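Local coordinates for protein type I modular polyketide synthase (Streptomyces albus subsp. albus, PDB 6IYT) that probably selects ethylmalonyl-coenzyme A and loads its acyl unit during salinomycin assembly, as the acyltransferase domain of a polyketide synthase module, at residues S254-A259 against G307-V312; A264-F269 against E297-E302. One frame throughout, in Å; residues are numbered along the deposited sequence.

Contact 1. Residues S254-A259 against G307-V312; sequences SVSLPA and GVRAKV
Val308 and Leu257 meet at about a right angle just past the end of strand 251-255 and just before strand 310-312 begins. Start at CB of Val308, which points at the 254-259 segment but stays behind its two methyls. CG1 lies anti to the backbone N (chi1 171°) and reaches CG of Leu257 at 3.8 Å. The other branch, CG2, sits against Leu257 CD2 at 3.9 Å. Leu303 of helix 293-305 touches both side chains, and also Val255 and Ala310. The last two face each other across a non-hydrogen-bonded pair, with Val255 CG2 4.2 Å from Ala310 CB.

The neighbouring pair, Ser254 and Lys311, is hydrogen-bonded. Ser254 N donates a hydrogen bond to Lys311 O at 2.8 Å, and Lys311 N returns a bond to Ser254 O at 3.0 Å. A third backbone bond lies beyond the strand end: Ser256 N to Arg309 O, 2.9 Å and almost straight at 174°. An inverse gamma turn centred on Ser256 then bends the chain away. One water, beside the ladder, hydrogen-bonds to Ser254 OG at 3.0 Å and more weakly to Arg309 O; a second carries the pairing one step further, accepting from Arg309 N at 3.0 Å and giving a weak bond to Ser256 O.

Before Val308, Gly307 closes helix 293-305 in a Schellman motif. The antiparallel edge pairing, with the last strand beside the first, is that of strands 4 and 1 in a ferredoxin-like subdomain, as in related acyltransferases.

Contact 2. Residues A264-F269 against E297-E302; sequences ARIARF and EELVAE
Arg268 meets Glu298 and Glu302 because of how each side chain leaves its backbone. CG of Arg268 lies between its own N and carbonyl carbon (chi1 69°), and from there the chain runs extended to NE; CG of both glutamates lies anti to N, with chi1 of Glu298 at -174°. The result is a salt-bridge network between the 3-10 turn just after helix 259-266 and helix 293-305, the two helices of a ferredoxin-like subdomain.

Both terminal nitrogens of the guanidinium turn to Glu298, yet they share one oxygen: NH1 and NH2 each lie 3.1 Å from OE1. That oxygen lies in the guanidinium plane, but the two N-H groups reach it from one face of the carboxylate, about 50° out of its plane. NH2 also bonds to Glu302 OE1 at 2.7 Å, arriving nearly along the C-O axis. Sharing one arginine probably eases the repulsion between the two carboxylates.

Phe269 lies under this network. Its CZ is 3.3 Å from the guanidinium plane of Arg268, displaced from the centre of the group, and Glu298 OE2 sits at the ring edge, 3.5 Å from CE1. Deeper in, Ile266 CG2 packs on Leu299 CD2 at 3.8 Å, while Leu276 of strand 276-283 touches both Ile266 and Phe269.

Backbone and side chains are finally tied together by a water. It accepts from Arg268 NE, in the guanidinium plane, and donates to Arg265 O at 2.8 Å and to Glu302 OE2 at 2.7 Å.

How the contacts relate
Both segments of contact 2 fall within the chain between the two segments of contact 1: strand 251-255 leads into helix 259-266, and helix 293-305 leads into strand 310-312. One joins the two strands, the other the two helices that lie over the sheet, and their centres are 11 Å apart. They also touch. Val300 CG1 packs 3.7 Å from Ala310 O, and Leu257 CD1 lies 4.2 Å from Arg265 CZ. The centre of contact 1 lies about 21 Å, and that of contact 2 about 30 Å, from the centre of the chain. The probable nucleophile elbow, before helix 215-223, follows strand 208-211 of the separate parallel sheet.

Contact 1. Residues S254-A259 against G307-V312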
ATOM      1  N   SER A 254       9.867  -0.269 -14.874  1.00  9.43           N
ATOM      2  CA  SER A 254       8.640  -0.974 -15.120  1.00  9.20           C
ATOM      3  C   SER A 254       8.366  -1.011 -16.631  1.00 10.19           C
ATOM      4  O   SER A 254       8.547  -0.014 -17.316  1.00  9.22           O
ATOM      5  CB  SER A 254       7.508  -0.269 -14.416  1.00 12.06           C
ATOM      6  OG  SER A 254       7.518   1.072 -14.819  1.00 16.63           O
ATOM      7  N   VAL A 255       7.781  -2.108 -17.089  1.00  9.34           N
ATOM      8  CA  VAL A 255       7.430  -2.273 -18.510  1.00  8.93           C
ATOM      9  C   VAL A 255       6.117  -2.977 -18.606  1.00  9.60           C
ATOM     10  O   VAL A 255       5.960  -4.046 -18.057  1.00  8.09           O
ATOM     11  CB  VAL A 255       8.466  -3.140 -19.235  1.00 10.37           C
ATOM     12  CG1 VAL A 255       8.027  -3.398 -20.678  1.00 10.63           C
ATOM     13  CG2 VAL A 255       9.840  -2.490 -19.177  1.00 11.07           C
ATOM     14  N   SER A 256       5.128  -2.369 -19.257  1.00  9.70           N
ATOM     15  CA  SER A 256       3.828  -3.041 -19.408  1.00 11.93           C
ATOM     16  C   SER A 256       3.765  -3.959 -20.648  1.00 13.37           C
ATOM     17  O   SER A 256       2.997  -3.705 -21.584  1.00 11.71           O
ATOM     18  CB  SER A 256       2.694  -2.013 -19.453  1.00 14.22           C
ATOM     19  OG  SER A 256       2.832  -1.094 -18.397  1.00 14.64           O
ATOM     20  N   LEU A 257       4.569  -5.024 -20.625  1.00 12.36           N
ATOM     21  CA  LEU A 257       4.494  -6.109 -21.590  1.00 12.39           C
ATOM     22  C   LEU A 257       4.702  -7.422 -20.841  1.00 13.36           C
ATOM     23  O   LEU A 257       5.325  -7.435 -19.800  1.00 11.54           O
ATOM     24  CB  LEU A 257       5.595  -5.981 -22.619  1.00 12.62           C
ATOM     25  CG  LEU A 257       5.550  -4.890 -23.675  1.00 13.21           C
ATOM     26  CD1 LEU A 257       6.841  -4.963 -24.451  1.00 12.97           C
ATOM     27  CD2 LEU A 257       4.343  -5.014 -24.612  1.00 16.02           C
ATOM     28  N   PRO A 258       4.264  -8.528 -21.431  1.00 12.05           N
ATOM     29  CA  PRO A 258       4.506  -9.871 -20.914  1.00 13.49           C
ATOM     30  C   PRO A 258       5.988 -10.181 -20.855  1.00 12.69           C
ATOM     31  O   PRO A 258       6.736  -9.733 -21.714  1.00 13.21           O
ATOM     32  CB  PRO A 258       3.800 -10.788 -21.939  1.00 14.28           C
ATOM     33  CG  PRO A 258       2.863  -9.915 -22.681  1.00 14.17           C
ATOM     34  CD  PRO A 258       3.436  -8.531 -22.654  1.00 15.16           C
ATOM     35  N   ALA A 259       6.394 -11.002 -19.884  1.00 11.92           N
ATOM     36  CA  ALA A 259       7.798 -11.375 -19.733  1.00 12.94           C
ATOM     37  C   ALA A 259       8.414 -11.830 -21.043  1.00 13.70           C
ATOM     38  O   ALA A 259       9.486 -11.404 -21.391  1.00 13.68           O
ATOM     39  CB  ALA A 259       7.963 -12.447 -18.674  1.00 12.68           C
ATOM     40  N   GLY A 307       4.734   2.806 -28.417  1.00 20.25           N
ATOM     41  CA  GLY A 307       3.491   2.992 -27.699  1.00 18.54           C
ATOM     42  C   GLY A 307       3.342   2.199 -26.407  1.00 18.70           C
ATOM     43  O   GLY A 307       2.253   2.094 -25.881  1.00 21.20           O
ATOM     44  N   VAL A 308       4.421   1.557 -25.944  1.00 15.23           N
ATOM     45  CA  VAL A 308       4.369   0.763 -24.723  1.00 14.85           C
ATOM     46  C   VAL A 308       4.672   1.641 -23.536  1.00 15.08           C
ATOM     47  O   VAL A 308       5.424   2.611 -23.659  1.00 13.26           O
ATOM     48  CB  VAL A 308       5.390  -0.381 -24.756  1.00 16.53           C
ATOM     49  CG1 VAL A 308       5.493  -1.065 -23.389  1.00 17.40           C
ATOM     50  CG2 VAL A 308       5.014  -1.381 -25.833  1.00 18.14           C
ATOM     51  N   ARG A 309       3.966   1.397 -22.445  1.00 15.04           N
ATOM     52  CA  ARG A 309       4.201   2.121 -21.189  1.00 16.25           C
ATOM     53  C   ARG A 309       5.422   1.541 -20.506  1.00 14.93           C
ATOM     54  O   ARG A 309       5.458   0.366 -20.206  1.00 12.97           O
ATOM     55  CB  ARG A 309       2.997   1.982 -20.254  1.00 18.54           C
ATOM     56  CG  ARG A 309       1.722   2.644 -20.755  1.00 25.85           C
ATOM     57  CD  ARG A 309       0.587   2.496 -19.751  1.00 39.24           C
ATOM     58  NE  ARG A 309      -0.331   3.636 -19.790  1.00 62.21           N
ATOM     59  CZ  ARG A 309      -1.359   3.802 -18.962  1.00 71.57           C
ATOM     60  NH1 ARG A 309      -1.600   2.907 -18.011  1.00 73.04           N
ATOM     61  NH2 ARG A 309      -2.151   4.863 -19.088  1.00 77.02           N
ATOM     62  N   ALA A 310       6.427   2.373 -20.300  1.00 12.79           N
ATOM     63  CA  ALA A 310       7.643   1.953 -19.614  1.00 10.48           C
ATOM     64  C   ALA A 310       8.290   3.162 -18.955  1.00 10.72           C
ATOM     65  O   ALA A 310       8.229   4.277 -19.480  1.00 10.81           O
ATOM     66  CB  ALA A 310       8.597   1.309 -20.587  1.00 11.16           C
ATOM     67  N   LYS A 311       8.978   2.937 -17.839  1.00 10.37           N
ATOM     68  CA  LYS A 311       9.504   4.029 -17.073  1.00 11.42           C
ATOM     69  C   LYS A 311      10.546   3.506 -16.099  1.00 10.20           C
ATOM     70  O   LYS A 311      10.320   2.471 -15.447  1.00  9.66           O
ATOM     71  CB  LYS A 311       8.353   4.690 -16.316  1.00 15.31           C
ATOM     72  CG  LYS A 311       8.747   5.439 -15.078  1.00 25.02           C
ATOM     73  CD  LYS A 311       7.532   5.781 -14.231  1.00 26.31           C
ATOM     74  CE  LYS A 311       7.947   6.581 -13.016  1.00 32.62           C
ATOM     75  NZ  LYS A 311       6.803   6.759 -12.084  1.00 43.99           N
ATOM     76  N   VAL A 312      11.657   4.241 -15.962  1.00  9.85           N
ATOM     77  CA  VAL A 312      12.637   3.964 -14.900  1.00 10.66           C
ATOM     78  C   VAL A 312      12.043   4.361 -13.545  1.00 10.37           C
ATOM     79  O   VAL A 312      11.467   5.465 -13.404  1.00 11.11           O
ATOM     80  CB  VAL A 312      13.943   4.729 -15.120  1.00 12.32           C
ATOM     81  CG1 VAL A 312      14.931   4.456 -13.984  1.00 14.72           C
ATOM     82  CG2 VAL A 312      14.549   4.377 -16.465  1.00 13.10           C
TER
HETATM   83  O   HOH W   1       5.515   1.065 -17.042  1.00 16.88           O
HETATM   84  O   HOH W   2       1.869  -0.688 -22.487  1.00 21.52           O

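Contact 2. Residues A264-F269 against E297-E302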
ATOM      1  N   ALA A 264      12.542 -11.085 -25.392  1.00 13.58           N
ATOM      2  CA  ALA A 264      12.890 -10.957 -26.821  1.00 12.63           C
ATOM      3  C   ALA A 264      13.573  -9.630 -27.086  1.00 12.92           C
ATOM      4  O   ALA A 264      14.555  -9.552 -27.836  1.00 11.88           O
ATOM      5  CB  ALA A 264      11.639 -11.087 -27.683  1.00 14.66           C
ATOM      6  N   ARG A 265      13.130  -8.601 -26.396  1.00 10.40           N
ATOM      7  CA  ARG A 265      13.640  -7.272 -26.639  1.00 10.11           C
ATOM      8  C   ARG A 265      14.959  -6.991 -25.945  1.00  8.23           C
ATOM      9  O   ARG A 265      15.709  -6.161 -26.392  1.00  9.78           O
ATOM     10  CB  ARG A 265      12.598  -6.229 -26.232  1.00 12.66           C
ATOM     11  CG  ARG A 265      11.294  -6.328 -27.037  1.00 18.25           C
ATOM     12  CD  ARG A 265      10.746  -4.967 -27.414  1.00 29.35           C
ATOM     13  NE  ARG A 265       9.360  -4.982 -27.956  1.00 36.13           N
ATOM     14  CZ  ARG A 265       8.578  -6.073 -28.105  1.00 38.53           C
ATOM     15  NH1 ARG A 265       7.368  -5.940 -28.623  1.00 41.21           N
ATOM     16  NH2 ARG A 265       9.003  -7.291 -27.785  1.00 37.73           N
ATOM     17  N   ILE A 266      15.268  -7.703 -24.860  1.00  8.33           N
ATOM     18  CA  ILE A 266      16.539  -7.415 -24.154  1.00  7.11           C
ATOM     19  C   ILE A 266      17.733  -8.286 -24.627  1.00  7.18           C
ATOM     20  O   ILE A 266      18.875  -8.007 -24.303  1.00  8.94           O
ATOM     21  CB  ILE A 266      16.396  -7.503 -22.622  1.00  8.88           C
ATOM     22  CG1 ILE A 266      16.029  -8.895 -22.191  1.00  9.15           C
ATOM     23  CG2 ILE A 266      15.385  -6.475 -22.120  1.00  9.18           C
ATOM     24  CD1 ILE A 266      16.112  -9.095 -20.688  1.00 11.38           C
ATOM     25  N   ALA A 267      17.450  -9.346 -25.366  1.00  6.97           N
ATOM     26  CA  ALA A 267      18.518 -10.279 -25.775  1.00  6.61           C
ATOM     27  C   ALA A 267      19.681  -9.555 -26.457  1.00  6.87           C
ATOM     28  O   ALA A 267      20.840  -9.858 -26.214  1.00  6.78           O
ATOM     29  CB  ALA A 267      17.939 -11.332 -26.696  1.00  6.48           C
ATOM     30  N   ARG A 268      19.377  -8.527 -27.247  1.00  7.87           N
ATOM     31  CA  ARG A 268      20.409  -7.879 -28.003  1.00  8.85           C
ATOM     32  C   ARG A 268      21.406  -7.147 -27.147  1.00  8.62           C
ATOM     33  O   ARG A 268      22.479  -6.813 -27.613  1.00  9.01           O
ATOM     34  CB  ARG A 268      19.827  -6.949 -29.050  1.00  9.94           C
ATOM     35  CG  ARG A 268      19.142  -5.695 -28.507  1.00 12.66           C
ATOM     36  CD  ARG A 268      18.702  -4.817 -29.666  1.00 13.33           C
ATOM     37  NE  ARG A 268      17.945  -3.656 -29.212  1.00 15.44           N
ATOM     38  CZ  ARG A 268      18.484  -2.493 -28.909  1.00 15.56           C
ATOM     39  NH1 ARG A 268      19.801  -2.346 -28.946  1.00 17.32           N
ATOM     40  NH2 ARG A 268      17.708  -1.493 -28.512  1.00 16.98           N
ATOM     41  N   PHE A 269      21.076  -6.950 -25.849  1.00  7.99           N
ATOM     42  CA  PHE A 269      21.971  -6.251 -24.940  1.00  8.00           C
ATOM     43  C   PHE A 269      22.915  -7.207 -24.231  1.00  7.11           C
ATOM     44  O   PHE A 269      23.854  -6.772 -23.610  1.00  8.45           O
ATOM     45  CB  PHE A 269      21.162  -5.444 -23.862  1.00  8.92           C
ATOM     46  CG  PHE A 269      20.373  -4.293 -24.421  1.00  9.48           C
ATOM     47  CD1 PHE A 269      20.926  -3.032 -24.500  1.00 11.55           C
ATOM     48  CD2 PHE A 269      19.034  -4.445 -24.751  1.00 10.67           C
ATOM     49  CE1 PHE A 269      20.166  -1.948 -24.901  1.00 11.99           C
ATOM     50  CE2 PHE A 269      18.288  -3.379 -25.239  1.00 10.20           C
ATOM     51  CZ  PHE A 269      18.871  -2.129 -25.337  1.00 12.08           C
ATOM     52  N   GLU A 297      17.708   2.844 -20.216  1.00 10.83           N
ATOM     53  CA  GLU A 297      17.105   4.026 -20.864  1.00 12.03           C
ATOM     54  C   GLU A 297      16.873   3.828 -22.357  1.00 13.62           C
ATOM     55  O   GLU A 297      15.862   4.285 -22.895  1.00 14.82           O
ATOM     56  CB  GLU A 297      17.966   5.260 -20.601  1.00 13.41           C
ATOM     57  CG  GLU A 297      17.957   5.654 -19.124  1.00 17.23           C
ATOM     58  CD  GLU A 297      18.862   6.841 -18.801  1.00 23.94           C
ATOM     59  OE1 GLU A 297      19.768   7.145 -19.609  1.00 28.62           O
ATOM     60  OE2 GLU A 297      18.711   7.420 -17.691  1.00 23.75           O
ATOM     61  N   GLU A 298      17.795   3.145 -23.018  1.00 13.23           N
ATOM     62  CA  GLU A 298      17.641   2.812 -24.434  1.00 13.40           C
ATOM     63  C   GLU A 298      16.413   1.902 -24.661  1.00 11.22           C
ATOM     64  O   GLU A 298      15.578   2.188 -25.520  1.00 11.28           O
ATOM     65  CB  GLU A 298      18.939   2.156 -25.000  1.00 13.52           C
ATOM     66  CG  GLU A 298      18.883   1.932 -26.511  1.00 18.36           C
ATOM     67  CD  GLU A 298      20.068   1.160 -27.087  1.00 21.46           C
ATOM     68  OE1 GLU A 298      19.925   0.682 -28.245  1.00 22.63           O
ATOM     69  OE2 GLU A 298      21.145   1.083 -26.433  1.00 20.52           O
ATOM     70  N   LEU A 299      16.255   0.883 -23.822  1.00  9.60           N
ATOM     71  CA  LEU A 299      15.106  -0.001 -23.883  1.00  8.41           C
ATOM     72  C   LEU A 299      13.783   0.770 -23.620  1.00  8.88           C
ATOM     73  O   LEU A 299      12.789   0.555 -24.297  1.00  9.90           O
ATOM     74  CB  LEU A 299      15.262  -1.145 -22.869  1.00  8.34           C
ATOM     75  CG  LEU A 299      14.070  -2.085 -22.773  1.00  9.08           C
ATOM     76  CD1 LEU A 299      13.956  -2.942 -24.029  1.00  9.93           C
ATOM     77  CD2 LEU A 299      14.122  -2.951 -21.522  1.00  8.85           C
ATOM     78  N   VAL A 300      13.780   1.638 -22.613  1.00  9.42           N
ATOM     79  CA  VAL A 300      12.570   2.391 -22.267  1.00 12.07           C
ATOM     80  C   VAL A 300      12.148   3.303 -23.427  1.00 10.03           C
ATOM     81  O   VAL A 300      10.982   3.326 -23.799  1.00 12.76           O
ATOM     82  CB  VAL A 300      12.782   3.211 -20.994  1.00 12.15           C
ATOM     83  CG1 VAL A 300      11.667   4.247 -20.820  1.00 13.72           C
ATOM     84  CG2 VAL A 300      12.848   2.267 -19.790  1.00 12.44           C
ATOM     85  N   ALA A 301      13.111   3.946 -24.050  1.00 13.64           N
ATOM     86  CA  ALA A 301      12.828   4.847 -25.173  1.00 14.85           C
ATOM     87  C   ALA A 301      12.332   4.076 -26.401  1.00 15.58           C
ATOM     88  O   ALA A 301      11.366   4.482 -27.045  1.00 14.12           O
ATOM     89  CB  ALA A 301      14.054   5.641 -25.516  1.00 16.02           C
ATOM     90  N   GLU A 302      12.951   2.933 -26.678  1.00 13.12           N
ATOM     91  CA  GLU A 302      12.480   2.042 -27.763  1.00 15.55           C
ATOM     92  C   GLU A 302      11.027   1.642 -27.541  1.00 13.56           C
ATOM     93  O   GLU A 302      10.210   1.661 -28.459  1.00 14.34           O
ATOM     94  CB  GLU A 302      13.354   0.784 -27.815  1.00 18.84           C
ATOM     95  CG  GLU A 302      12.962  -0.211 -28.898  1.00 21.41           C
ATOM     96  CD  GLU A 302      13.877  -1.421 -28.909  1.00 24.13           C
ATOM     97  OE1 GLU A 302      15.078  -1.240 -29.174  1.00 26.86           O
ATOM     98  OE2 GLU A 302      13.439  -2.505 -28.456  1.00 22.35           O
TER
HETATM   99  O   HOH W   3      15.260  -4.500 -28.549  1.00 13.77           O